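Local coordinates for protein pumilio homology domain family member 4 (Saccharomyces cerevisiae, PDB 3BWT) that binds single-stranded regions of mRNA through the Pumilio homology domain that makes up this chain, at residues H86-S91 against R121-Q126; P317-P322 against R326-L331; T214-A217 against K221-Y224; A42-T47 against I77-I82; I294-K297 against L302-R305. One frame throughout, in Å; residues are numbered along the deposited sequence.

Contact 1 of 5, residues H86-S91 against R121-Q126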
# COMPACT_ATOMS: atom_id res chain seq x y z
N HIS A 86 14.82 6.93 18.92
CA HIS A 86 13.65 6.26 19.45
C HIS A 86 12.60 6.04 18.37
O HIS A 86 11.41 5.90 18.65
CB HIS A 86 13.08 7.07 20.60
CG HIS A 86 14.06 7.29 21.70
ND1 HIS A 86 14.79 8.46 21.83
CD2 HIS A 86 14.47 6.48 22.69
CE1 HIS A 86 15.59 8.35 22.87
NE2 HIS A 86 15.41 7.16 23.42
N PHE A 87 13.05 6.01 17.13
CA PHE A 87 12.14 5.91 16.01
C PHE A 87 11.32 4.63 16.03
O PHE A 87 10.16 4.65 15.66
CB PHE A 87 12.90 6.07 14.69
CG PHE A 87 13.04 7.49 14.26
CD1 PHE A 87 12.58 8.51 15.06
CD2 PHE A 87 13.65 7.80 13.06
CE1 PHE A 87 12.71 9.83 14.67
CE2 PHE A 87 13.79 9.11 12.66
CZ PHE A 87 13.32 10.14 13.47
N VAL A 88 11.92 3.52 16.46
CA VAL A 88 11.19 2.26 16.53
C VAL A 88 10.04 2.37 17.52
O VAL A 88 8.90 2.03 17.22
CB VAL A 88 12.10 1.07 16.93
CG1 VAL A 88 11.27 -0.11 17.36
CG2 VAL A 88 13.02 0.70 15.78
N GLU A 89 10.35 2.85 18.72
CA GLU A 89 9.34 3.04 19.74
C GLU A 89 8.22 3.92 19.21
O GLU A 89 7.04 3.63 19.42
CB GLU A 89 9.96 3.67 20.98
CG GLU A 89 8.96 4.00 22.06
CD GLU A 89 9.52 4.90 23.13
OE1 GLU A 89 10.77 5.06 23.20
OE2 GLU A 89 8.71 5.45 23.89
N ILE A 90 8.59 5.00 18.54
CA ILE A 90 7.63 5.98 18.05
C ILE A 90 6.79 5.41 16.92
O ILE A 90 5.59 5.64 16.86
CB ILE A 90 8.34 7.27 17.59
CG1 ILE A 90 9.18 7.85 18.72
CG2 ILE A 90 7.33 8.29 17.10
CD1 ILE A 90 10.04 9.01 18.31
N SER A 91 7.42 4.66 16.02
CA SER A 91 6.75 4.08 14.87
C SER A 91 5.76 2.98 15.22
O SER A 91 4.81 2.74 14.48
CB SER A 91 7.78 3.53 13.89
OG SER A 91 8.56 4.56 13.32
N ARG A 121 16.94 2.81 8.87
CA ARG A 121 17.54 1.73 8.10
C ARG A 121 17.65 0.41 8.88
O ARG A 121 17.18 -0.62 8.42
CB ARG A 121 18.91 2.16 7.58
CG ARG A 121 19.64 1.13 6.74
CD ARG A 121 20.82 1.81 6.07
NE ARG A 121 21.64 2.50 7.06
CZ ARG A 121 22.25 3.66 6.85
NH1 ARG A 121 22.14 4.28 5.67
NH2 ARG A 121 22.98 4.21 7.82
N PRO A 122 18.27 0.45 10.06
CA PRO A 122 18.45 -0.80 10.80
C PRO A 122 17.15 -1.58 11.03
O PRO A 122 17.21 -2.78 11.31
CB PRO A 122 19.01 -0.32 12.15
CG PRO A 122 19.65 0.98 11.85
CD PRO A 122 18.87 1.61 10.74
N TYR A 123 16.00 -0.93 10.92
CA TYR A 123 14.75 -1.54 11.35
C TYR A 123 13.71 -1.67 10.24
O TYR A 123 12.54 -1.88 10.51
CB TYR A 123 14.17 -0.74 12.51
CG TYR A 123 15.22 -0.34 13.51
CD1 TYR A 123 15.76 -1.28 14.38
CD2 TYR A 123 15.69 0.96 13.57
CE1 TYR A 123 16.73 -0.93 15.28
CE2 TYR A 123 16.66 1.31 14.46
CZ TYR A 123 17.18 0.37 15.31
OH TYR A 123 18.15 0.76 16.21
N THR A 124 14.15 -1.59 9.00
CA THR A 124 13.22 -1.48 7.88
C THR A 124 12.18 -2.61 7.76
O THR A 124 11.00 -2.34 7.54
CB THR A 124 13.96 -1.31 6.55
OG1 THR A 124 14.85 -0.19 6.65
CG2 THR A 124 12.97 -1.09 5.41
N VAL A 125 12.61 -3.86 7.89
CA VAL A 125 11.66 -4.96 7.79
C VAL A 125 10.64 -4.91 8.94
O VAL A 125 9.43 -4.95 8.71
CB VAL A 125 12.35 -6.33 7.81
CG1 VAL A 125 11.35 -7.40 8.10
CG2 VAL A 125 13.03 -6.60 6.48
N GLN A 126 11.16 -4.81 10.16
CA GLN A 126 10.31 -4.76 11.34
C GLN A 126 9.19 -3.74 11.17
O GLN A 126 8.02 -4.04 11.45
CB GLN A 126 11.14 -4.44 12.57
CG GLN A 126 10.32 -4.20 13.84
CD GLN A 126 11.19 -3.90 15.06
OE1 GLN A 126 10.71 -3.88 16.19
NE2 GLN A 126 12.48 -3.66 14.82
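The backbones of 86-91 and 121-126 come nearest at Val88 and Tyr123, 7.3 Å apart between CA atoms, where helix 87-92 passes the N-cap residue of helix 124-128. Val88 carries the contact, with its two methyl groups sent to different partners. CG2 lies over one face of the Tyr123 ring as a CH-pi contact, 3.5 Å from the ring centroid and 20° off the ring normal. It sits toward the rim, and its nearest ring atom is Tyr123 CG at 3.3 Å. The other methyl, CG1, is anti to the backbone N of Val88 (chi1 165°) and faces Gln126 OE1 at 4.0 Å, at the end of an extended glutamine chain. The phenol ring is held from behind as well: Pro122 CB packs over the centre of its opposite face, 3.6 Å above the plane, which leaves the ring between a proline and a valine. Phe87, next to Val88, turns instead into the interior against Leu100 of helix 96-106 and Val116 of helix 110-120. Within its own helix Ser91 OG bonds Phe87 O at 2.8 Å; at the start of helix 124-128, Thr124 OG1 bonds Arg121 O at 3.0 Å. No hydrogen bond crosses between the segments, which belong to Pumilio repeats 3 and 4. This small surface join of neighbouring repeats therefore rests on dispersion and CH-pi attraction, with Gln126 OE1 beside the second methyl.

Contact 2 of 5, residues P317-P322 against R326-L331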
# COMPACT_ATOMS: atom_id res chain seq x y z
N PRO A 317 -30.27 -28.04 -12.58
CA PRO A 317 -29.94 -27.46 -11.27
C PRO A 317 -29.27 -26.09 -11.38
O PRO A 317 -29.80 -25.12 -10.85
CB PRO A 317 -28.95 -28.47 -10.69
CG PRO A 317 -29.25 -29.76 -11.38
CD PRO A 317 -29.66 -29.37 -12.77
N ILE A 318 -28.13 -26.03 -12.06
CA ILE A 318 -27.35 -24.81 -12.15
C ILE A 318 -28.23 -23.63 -12.53
O ILE A 318 -28.02 -22.51 -12.07
CB ILE A 318 -26.22 -24.94 -13.18
CG1 ILE A 318 -25.23 -26.02 -12.75
CG2 ILE A 318 -25.53 -23.59 -13.42
CD1 ILE A 318 -24.22 -26.39 -13.82
N ARG A 319 -29.23 -23.88 -13.36
CA ARG A 319 -30.06 -22.81 -13.89
C ARG A 319 -30.81 -22.02 -12.82
O ARG A 319 -31.19 -20.87 -13.04
CB ARG A 319 -31.05 -23.36 -14.92
CG ARG A 319 -30.43 -23.62 -16.28
CD ARG A 319 -31.49 -23.61 -17.36
NE ARG A 319 -31.99 -22.26 -17.64
CZ ARG A 319 -31.61 -21.53 -18.68
NH1 ARG A 319 -30.74 -22.01 -19.55
NH2 ARG A 319 -32.11 -20.31 -18.86
N ASN A 320 -31.01 -22.65 -11.67
CA ASN A 320 -31.83 -22.06 -10.62
C ASN A 320 -30.99 -21.54 -9.45
O ASN A 320 -31.50 -20.83 -8.57
CB ASN A 320 -32.89 -23.06 -10.14
CG ASN A 320 -33.90 -23.40 -11.23
OD1 ASN A 320 -34.56 -22.51 -11.78
ND2 ASN A 320 -34.01 -24.68 -11.56
N THR A 321 -29.71 -21.88 -9.47
CA THR A 321 -28.78 -21.38 -8.48
C THR A 321 -28.36 -19.96 -8.86
O THR A 321 -28.38 -19.59 -10.03
CB THR A 321 -27.55 -22.28 -8.38
OG1 THR A 321 -26.79 -22.20 -9.59
CG2 THR A 321 -27.97 -23.72 -8.14
N PRO A 322 -28.00 -19.16 -7.85
CA PRO A 322 -27.48 -17.81 -8.06
C PRO A 322 -26.31 -17.75 -9.04
O PRO A 322 -26.28 -16.87 -9.91
CB PRO A 322 -27.02 -17.40 -6.66
CG PRO A 322 -27.97 -18.11 -5.76
CD PRO A 322 -28.27 -19.43 -6.43
N ARG A 326 -26.03 -16.26 -12.96
CA ARG A 326 -25.07 -15.21 -13.24
C ARG A 326 -24.51 -15.36 -14.65
O ARG A 326 -24.46 -14.40 -15.42
CB ARG A 326 -23.92 -15.27 -12.23
CG ARG A 326 -23.34 -13.92 -11.88
CD ARG A 326 -21.88 -14.03 -11.44
NE ARG A 326 -21.67 -15.06 -10.43
CZ ARG A 326 -22.22 -15.05 -9.22
NH1 ARG A 326 -23.05 -14.07 -8.88
NH2 ARG A 326 -21.97 -16.04 -8.37
N ILE A 327 -24.10 -16.58 -14.97
CA ILE A 327 -23.52 -16.88 -16.28
C ILE A 327 -24.57 -16.81 -17.38
O ILE A 327 -24.28 -16.41 -18.50
CB ILE A 327 -22.88 -18.28 -16.28
CG1 ILE A 327 -21.82 -18.38 -15.18
CG2 ILE A 327 -22.28 -18.57 -17.64
CD1 ILE A 327 -20.68 -17.40 -15.32
N ILE A 328 -25.79 -17.22 -17.05
CA ILE A 328 -26.90 -17.13 -17.98
C ILE A 328 -27.05 -15.69 -18.46
O ILE A 328 -27.44 -15.42 -19.60
CB ILE A 328 -28.21 -17.61 -17.31
CG1 ILE A 328 -28.12 -19.10 -16.98
CG2 ILE A 328 -29.40 -17.34 -18.19
CD1 ILE A 328 -29.31 -19.65 -16.22
N GLY A 329 -26.72 -14.76 -17.56
CA GLY A 329 -26.85 -13.34 -17.84
C GLY A 329 -25.81 -12.86 -18.83
O GLY A 329 -25.98 -11.81 -19.46
N MET A 330 -24.74 -13.63 -18.99
CA MET A 330 -23.63 -13.21 -19.83
C MET A 330 -23.73 -13.83 -21.22
O MET A 330 -22.84 -13.65 -22.04
CB MET A 330 -22.29 -13.61 -19.19
CG MET A 330 -22.17 -13.28 -17.71
SD MET A 330 -22.33 -11.52 -17.35
CE MET A 330 -21.26 -10.84 -18.63
N LEU A 331 -24.82 -14.54 -21.48
CA LEU A 331 -24.85 -15.49 -22.58
C LEU A 331 -25.24 -15.02 -23.98
O LEU A 331 -24.68 -15.50 -24.96
CB LEU A 331 -25.66 -16.73 -22.21
CG LEU A 331 -24.76 -17.84 -21.69
CD1 LEU A 331 -25.49 -19.17 -21.75
CD2 LEU A 331 -23.47 -17.88 -22.51
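Arg319 NH1 is bonded to Leu314 O while Ile328 CD1 covers one face of the same guanidinium, resting over its centre 3.8 Å above the plane. The arginine and isoleucine side chains cross at about a right angle, and a bend at chi3 (73°) turns the arginine's flat end across the isoleucine. The charged group thus has a carbonyl as its polar partner and a methyl on its face. Ile328 also packs on Leu314. The backbone part of the contact lies at Pro322, whose O accepts a weak bond from Arg326 N at 3.1 Å, its N-H...O angle of 124° far from straight. It is the four-residue step of helix 322-328, and it is flanked by Arg326 CB, 3.7 Å from the same Pro322 O. The Arg326 side chain packs on Tyr286 and Gln289 of helix 284-298. Thr321 is the N-cap residue and its OG1 bonds Gly324 N, though the place of that oxygen is less sure. A threonine N-cap followed by a proline in the first helical position is a classic helix start; here it opens the short helix 322-328 at the C-terminal end of the Pumilio homology domain.

Contact 3 of 5, residues T214-A217 against K221-Y224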
# COMPACT_ATOMS: atom_id res chain seq x y z
N THR A 214 -1.23 -3.37 -12.85
CA THR A 214 -1.91 -2.09 -12.68
C THR A 214 -1.03 -0.92 -13.08
O THR A 214 -1.45 -0.01 -13.80
CB THR A 214 -2.34 -1.91 -11.21
OG1 THR A 214 -3.44 -2.79 -10.94
CG2 THR A 214 -2.74 -0.47 -10.92
N LYS A 215 0.21 -0.95 -12.59
CA LYS A 215 1.15 0.14 -12.78
C LYS A 215 1.60 0.24 -14.23
O LYS A 215 1.57 1.32 -14.83
CB LYS A 215 2.35 -0.05 -11.85
CG LYS A 215 2.18 0.65 -10.50
CD LYS A 215 2.66 2.10 -10.60
CE LYS A 215 1.86 3.03 -9.71
NZ LYS A 215 2.08 4.47 -10.04
N GLU A 216 2.00 -0.90 -14.78
CA GLU A 216 2.37 -0.95 -16.18
C GLU A 216 1.24 -0.51 -17.10
O GLU A 216 1.47 0.16 -18.10
CB GLU A 216 2.86 -2.34 -16.55
CG GLU A 216 4.15 -2.67 -15.87
CD GLU A 216 4.88 -3.78 -16.56
OE1 GLU A 216 4.21 -4.60 -17.21
OE2 GLU A 216 6.12 -3.84 -16.42
N ALA A 217 0.01 -0.87 -16.74
CA ALA A 217 -1.15 -0.48 -17.54
C ALA A 217 -1.36 1.02 -17.48
O ALA A 217 -1.78 1.63 -18.47
CB ALA A 217 -2.39 -1.20 -17.09
N LYS A 221 3.05 0.96 -20.98
CA LYS A 221 4.35 0.38 -21.32
C LYS A 221 4.46 -0.96 -20.60
O LYS A 221 4.49 -1.01 -19.37
CB LYS A 221 5.45 1.31 -20.83
CG LYS A 221 6.66 1.40 -21.72
CD LYS A 221 7.24 2.82 -21.62
CE LYS A 221 8.49 3.02 -22.47
NZ LYS A 221 9.04 4.39 -22.26
N TYR A 222 4.51 -2.05 -21.36
CA TYR A 222 4.40 -3.39 -20.79
C TYR A 222 5.69 -4.20 -20.81
O TYR A 222 6.28 -4.43 -21.86
CB TYR A 222 3.27 -4.16 -21.46
CG TYR A 222 1.95 -3.45 -21.33
CD1 TYR A 222 1.59 -2.44 -22.22
CD2 TYR A 222 1.07 -3.76 -20.31
CE1 TYR A 222 0.38 -1.77 -22.09
CE2 TYR A 222 -0.14 -3.11 -20.18
CZ TYR A 222 -0.48 -2.12 -21.07
OH TYR A 222 -1.69 -1.47 -20.93
N ASP A 223 6.12 -4.62 -19.62
CA ASP A 223 7.33 -5.42 -19.48
C ASP A 223 7.04 -6.63 -18.59
O ASP A 223 6.99 -7.76 -19.07
CB ASP A 223 8.48 -4.57 -18.91
CG ASP A 223 9.73 -5.38 -18.60
OD1 ASP A 223 9.69 -6.62 -18.74
OD2 ASP A 223 10.76 -4.78 -18.20
N TYR A 224 6.86 -6.39 -17.29
CA TYR A 224 6.66 -7.49 -16.34
C TYR A 224 5.28 -8.11 -16.50
O TYR A 224 5.08 -9.29 -16.20
CB TYR A 224 6.92 -7.04 -14.90
CG TYR A 224 8.37 -6.69 -14.65
CD1 TYR A 224 9.32 -7.68 -14.42
CD2 TYR A 224 8.81 -5.36 -14.68
CE1 TYR A 224 10.65 -7.36 -14.22
CE2 TYR A 224 10.13 -5.03 -14.47
CZ TYR A 224 11.05 -6.04 -14.24
OH TYR A 224 12.37 -5.71 -14.04
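Glu216, on helix 205-219, meets 221-224 with both its carbonyl and its carboxylate. The carbonyl oxygen takes a weak, long bond from Lys221 N (3.4 Å) and also lies over one face of the Tyr222 ring, offset toward its rim. The side chain leaves with CG anti to the carbonyl carbon (chi1 -68°) and runs on extended, past Lys221 O, to the two backbone amides at the start of helix 224-232. Glu216 OE2 receives Tyr224 N on its syn lone pair at 2.8 Å, with an N-H...O angle of 157°. Glu216 OE1 receives Asp223 N at 3.1 Å, from above the carboxylate plane, and is bonded by Thr225 OG1 as well. The same OE2 lies at the edge of the Tyr224 ring, near its plane, 3.5 Å from Tyr224 CD2; the hydroxyl of that tyrosine is bonded to Asp190. Ala217 follows, its CA 3.6 Å from Tyr222 OH, so the phenol end rests against the helix backbone there. Asp223 holds the N-cap position but makes no capping bond with its own side chain. The carboxylate of the preceding helix bonds the amides instead; the start of helix 224-232 would probably favour its negative charge, and the nearby Asp223 carboxylate probably works against this. The chemistry thus ties the link within Pumilio repeat 6 back onto the helix it leaves.

Contact 4 of 5, residues A42-T47 against I77-I82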
# COMPACT_ATOMS: atom_id res chain seq x y z
N ALA A 42 8.75 29.33 22.34
CA ALA A 42 8.40 29.05 23.71
C ALA A 42 8.06 27.58 23.88
O ALA A 42 8.49 26.92 24.84
CB ALA A 42 7.22 29.90 24.12
N ILE A 43 7.29 27.06 22.93
CA ILE A 43 6.83 25.69 23.01
C ILE A 43 7.96 24.72 22.68
O ILE A 43 8.09 23.67 23.31
CB ILE A 43 5.59 25.48 22.13
CG1 ILE A 43 4.40 26.20 22.77
CG2 ILE A 43 5.29 23.99 21.96
CD1 ILE A 43 3.25 26.43 21.83
N PHE A 44 8.81 25.09 21.72
CA PHE A 44 9.98 24.29 21.41
C PHE A 44 10.89 24.17 22.63
O PHE A 44 11.34 23.07 22.98
CB PHE A 44 10.75 24.90 20.23
CG PHE A 44 12.14 24.33 20.03
CD1 PHE A 44 12.33 23.16 19.30
CD2 PHE A 44 13.25 24.96 20.57
CE1 PHE A 44 13.61 22.65 19.11
CE2 PHE A 44 14.52 24.45 20.39
CZ PHE A 44 14.70 23.29 19.66
N GLU A 45 11.17 25.28 23.28
CA GLU A 45 12.08 25.25 24.42
C GLU A 45 11.56 24.41 25.59
O GLU A 45 12.34 23.74 26.27
CB GLU A 45 12.44 26.66 24.90
CG GLU A 45 13.20 27.46 23.89
CD GLU A 45 14.56 26.84 23.53
OE1 GLU A 45 15.01 25.91 24.23
OE2 GLU A 45 15.17 27.32 22.53
N GLU A 46 10.26 24.43 25.82
CA GLU A 46 9.69 23.72 26.96
C GLU A 46 9.26 22.27 26.69
O GLU A 46 8.94 21.54 27.62
CB GLU A 46 8.54 24.51 27.59
CG GLU A 46 9.01 25.79 28.26
CD GLU A 46 8.00 26.34 29.23
OE1 GLU A 46 7.57 25.58 30.12
OE2 GLU A 46 7.65 27.53 29.10
N THR A 47 9.25 21.86 25.42
CA THR A 47 8.86 20.49 25.09
C THR A 47 9.95 19.67 24.39
O THR A 47 9.80 18.47 24.21
CB THR A 47 7.58 20.43 24.24
OG1 THR A 47 7.91 20.71 22.88
CG2 THR A 47 6.54 21.41 24.73
N ILE A 77 15.59 20.47 13.28
CA ILE A 77 16.73 19.56 13.28
C ILE A 77 17.04 19.04 14.68
O ILE A 77 17.53 17.91 14.83
CB ILE A 77 17.97 20.21 12.64
CG1 ILE A 77 17.65 20.56 11.19
CG2 ILE A 77 19.15 19.26 12.67
CD1 ILE A 77 18.63 21.50 10.54
N VAL A 78 16.74 19.84 15.69
CA VAL A 78 16.97 19.43 17.07
C VAL A 78 15.93 18.40 17.47
O VAL A 78 16.25 17.39 18.11
CB VAL A 78 16.94 20.63 18.05
CG1 VAL A 78 16.98 20.14 19.50
CG2 VAL A 78 18.08 21.58 17.76
N LEU A 79 14.67 18.65 17.12
CA LEU A 79 13.61 17.70 17.40
C LEU A 79 13.91 16.37 16.73
O LEU A 79 13.67 15.30 17.30
CB LEU A 79 12.25 18.23 16.95
CG LEU A 79 11.76 19.47 17.70
CD1 LEU A 79 10.29 19.77 17.40
CD2 LEU A 79 11.99 19.32 19.19
N THR A 80 14.46 16.43 15.51
CA THR A 80 14.81 15.21 14.79
C THR A 80 15.93 14.48 15.52
O THR A 80 15.88 13.26 15.67
CB THR A 80 15.26 15.47 13.31
OG1 THR A 80 14.27 16.23 12.60
CG2 THR A 80 15.49 14.15 12.58
N LYS A 81 16.94 15.22 15.96
CA LYS A 81 18.09 14.58 16.61
C LYS A 81 17.72 13.90 17.93
O LYS A 81 18.24 12.83 18.24
CB LYS A 81 19.25 15.56 16.82
CG LYS A 81 19.99 15.92 15.52
CD LYS A 81 21.14 16.91 15.76
CE LYS A 81 21.89 17.22 14.47
NZ LYS A 81 23.10 18.06 14.71
N ILE A 82 16.83 14.51 18.68
CA ILE A 82 16.42 13.99 19.98
C ILE A 82 15.56 12.75 19.82
O ILE A 82 15.71 11.77 20.57
CB ILE A 82 15.64 15.06 20.78
CG1 ILE A 82 16.59 16.16 21.30
CG2 ILE A 82 14.86 14.43 21.93
CD1 ILE A 82 15.90 17.27 22.06
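Phe44 makes all the close apolar contacts here, bringing the CD1-CE1-CZ side of its ring against Val78 and Leu79 of helix 73-83. With CG anti to the backbone N (chi1 167°), the ring swings from helix 37-47 across to its partners, although the CA atoms of Phe44 and Leu79 stay 8.5 Å apart. Val78 meets its edge: Val78 CB lies in the ring plane, 3.8 Å from Phe44 CZ, and the two side chains cross at about a right angle. Leu79 meets it obliquely, its CD2 3.7 Å from Phe44 CE1, the side chains sliding past each other in opposite directions. Further apolar cover comes from Val71, which Phe44 touches, and from Leu67 and Leu68 of helix 60-70, against which Leu79 packs. Were Phe44 cut back to an alanine, a gap would probably open and leave Val78 and Leu79 without their partner across these segments.

No hydrogen bond crosses between the segments; polar groups are met within their own segment or by residues outside both. Thr47 OG1 returns to Ile43 O at 3.0 Å, approaching from above the carbonyl plane. Glu45 OE2 also lies in plane at the edge of the Phe44 ring, while Glu45 OE1 is salt-bridged to Lys48. Glu46 takes Gly13 N and Ile15 N with its two carboxylate oxygens. The segments span the boundaries between Pumilio repeats 1 and 2 and between 2 and 3. Here an aromatic side chain joins helices 37-47 and 73-83, as equivalent helices of successive repeats pack in the alpha-solenoid of a Pumilio homology domain.

Contact 5 of 5, residues I294-K297 against L302-R305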
# COMPACT_ATOMS: atom_id res chain seq x y z
N ILE A 294 -15.57 -9.73 -20.92
CA ILE A 294 -14.48 -9.20 -21.72
C ILE A 294 -14.61 -9.62 -23.18
O ILE A 294 -14.62 -8.77 -24.07
CB ILE A 294 -13.09 -9.63 -21.19
CG1 ILE A 294 -12.84 -9.02 -19.81
CG2 ILE A 294 -11.98 -9.21 -22.15
CD1 ILE A 294 -13.02 -7.52 -19.76
N SER A 295 -14.73 -10.92 -23.43
CA SER A 295 -14.77 -11.44 -24.79
C SER A 295 -15.92 -10.85 -25.62
O SER A 295 -15.75 -10.58 -26.81
CB SER A 295 -14.81 -12.97 -24.81
OG SER A 295 -16.03 -13.46 -24.29
N HIS A 296 -17.08 -10.65 -24.99
CA HIS A 296 -18.20 -9.99 -25.66
C HIS A 296 -17.84 -8.59 -26.14
O HIS A 296 -18.32 -8.14 -27.18
CB HIS A 296 -19.41 -9.89 -24.74
CG HIS A 296 -20.53 -9.08 -25.31
ND1 HIS A 296 -21.29 -9.52 -26.38
CD2 HIS A 296 -21.03 -7.87 -24.97
CE1 HIS A 296 -22.21 -8.61 -26.66
NE2 HIS A 296 -22.07 -7.60 -25.82
N LYS A 297 -17.01 -7.91 -25.37
CA LYS A 297 -16.63 -6.54 -25.70
C LYS A 297 -15.50 -6.49 -26.72
O LYS A 297 -15.50 -5.64 -27.61
CB LYS A 297 -16.23 -5.79 -24.43
CG LYS A 297 -17.36 -5.62 -23.43
CD LYS A 297 -16.82 -5.16 -22.08
CE LYS A 297 -17.94 -4.70 -21.16
NZ LYS A 297 -17.42 -4.26 -19.83
N LEU A 302 -14.25 -15.02 -29.98
CA LEU A 302 -13.97 -15.66 -28.70
C LEU A 302 -15.23 -15.80 -27.86
O LEU A 302 -15.45 -16.82 -27.21
CB LEU A 302 -12.87 -14.90 -27.95
CG LEU A 302 -11.44 -15.01 -28.48
CD1 LEU A 302 -10.47 -14.09 -27.74
CD2 LEU A 302 -10.94 -16.45 -28.43
N TYR A 303 -16.07 -14.77 -27.88
CA TYR A 303 -17.32 -14.76 -27.11
C TYR A 303 -18.27 -15.88 -27.55
O TYR A 303 -18.80 -16.63 -26.73
CB TYR A 303 -18.01 -13.41 -27.24
CG TYR A 303 -19.39 -13.37 -26.61
CD1 TYR A 303 -19.54 -13.26 -25.23
CD2 TYR A 303 -20.54 -13.43 -27.40
CE1 TYR A 303 -20.80 -13.22 -24.64
CE2 TYR A 303 -21.80 -13.39 -26.83
CZ TYR A 303 -21.93 -13.28 -25.45
OH TYR A 303 -23.18 -13.23 -24.88
N LYS A 304 -18.48 -15.97 -28.86
CA LYS A 304 -19.31 -17.01 -29.43
C LYS A 304 -18.70 -18.37 -29.13
O LYS A 304 -19.42 -19.33 -28.87
CB LYS A 304 -19.48 -16.79 -30.94
CG LYS A 304 -20.30 -15.54 -31.28
CD LYS A 304 -21.53 -15.44 -30.37
CE LYS A 304 -22.46 -14.30 -30.77
NZ LYS A 304 -23.67 -14.24 -29.88
N ARG A 305 -17.37 -18.43 -29.17
CA ARG A 305 -16.69 -19.68 -28.86
C ARG A 305 -16.92 -20.11 -27.40
O ARG A 305 -17.25 -21.27 -27.14
CB ARG A 305 -15.20 -19.58 -29.20
CG ARG A 305 -14.48 -20.88 -28.96
CD ARG A 305 -13.03 -20.82 -29.37
NE ARG A 305 -12.34 -22.08 -29.11
CZ ARG A 305 -11.05 -22.30 -29.37
NH1 ARG A 305 -10.30 -21.36 -29.93
NH2 ARG A 305 -10.52 -23.48 -29.09
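His296 and Tyr303 meet as an edge-to-face (T-shaped) aromatic pair, the imidazole edge directed at the phenol face. The ring centroids are 4.8 Å apart and the planes meet at 61°. His296 ND1 stands 3.8 Å above the Tyr303 ring plane, over its centre, and His296 CB touches the rim at Tyr303 CD1, 3.4 Å away. Both side chains have CG anti to the backbone N (chi1 173° in each), and they run side by side, pointing the same way. Ser295 comes in at the root of the tyrosine: its OG lies in the ring plane at the edge, 3.4 Å from Tyr303 CA. Ser295 CB also meets Leu302 CB at 4.2 Å.

These residues join helix 284-298 to helix 300-310 across a very short turn, a helix-turn-helix step of the Pumilio alpha-solenoid; both segments lie in Pumilio repeat 8, and the backbones close to 4.8 Å between the CA atoms of Ser295 and Tyr303. With a leucine in place of Tyr303, the His296 edge would probably be left without an aromatic face and Met330 O without the hydroxyl that bonds it.

Further out, Ser295 OG is held to its own helix by Ala291 O and Leu292 O, which probably fixes its rotation. The hydroxyl end of Tyr303 bonds Met330 O, and both aromatic residues touch Leu333 near the C-terminus. Leu302 N donates to Asn299 OD1, and the Leu302 side chain packs on Leu267 of helix 256-279, while Ile294 touches Ile263 of the same helix.

The five contacts follow the elongated repeat domain in chain order 4, 1, 3, 5, 2. Contacts 4 and 1 join neighbouring repeats near the N-terminal end: their centres lie 21 Å apart, and 77-82 leads to 86-91 in the sequence. Contact 3 is within a repeat farther along, 32 Å from contact 1 and 24 Å from contact 5 between centres. Contacts 5 and 2 meet directly: Tyr303 OH of 302-305 probably bonds Leu331 O (2.7 Å) and Met330 O (2.9 Å), the two sharing it, which ties the C-terminal tail after helix 322-328 to helix 300-310. The ends are far apart, with the centres of contacts 4 and 2 separated by 66 Å, along the domain that binds RNA.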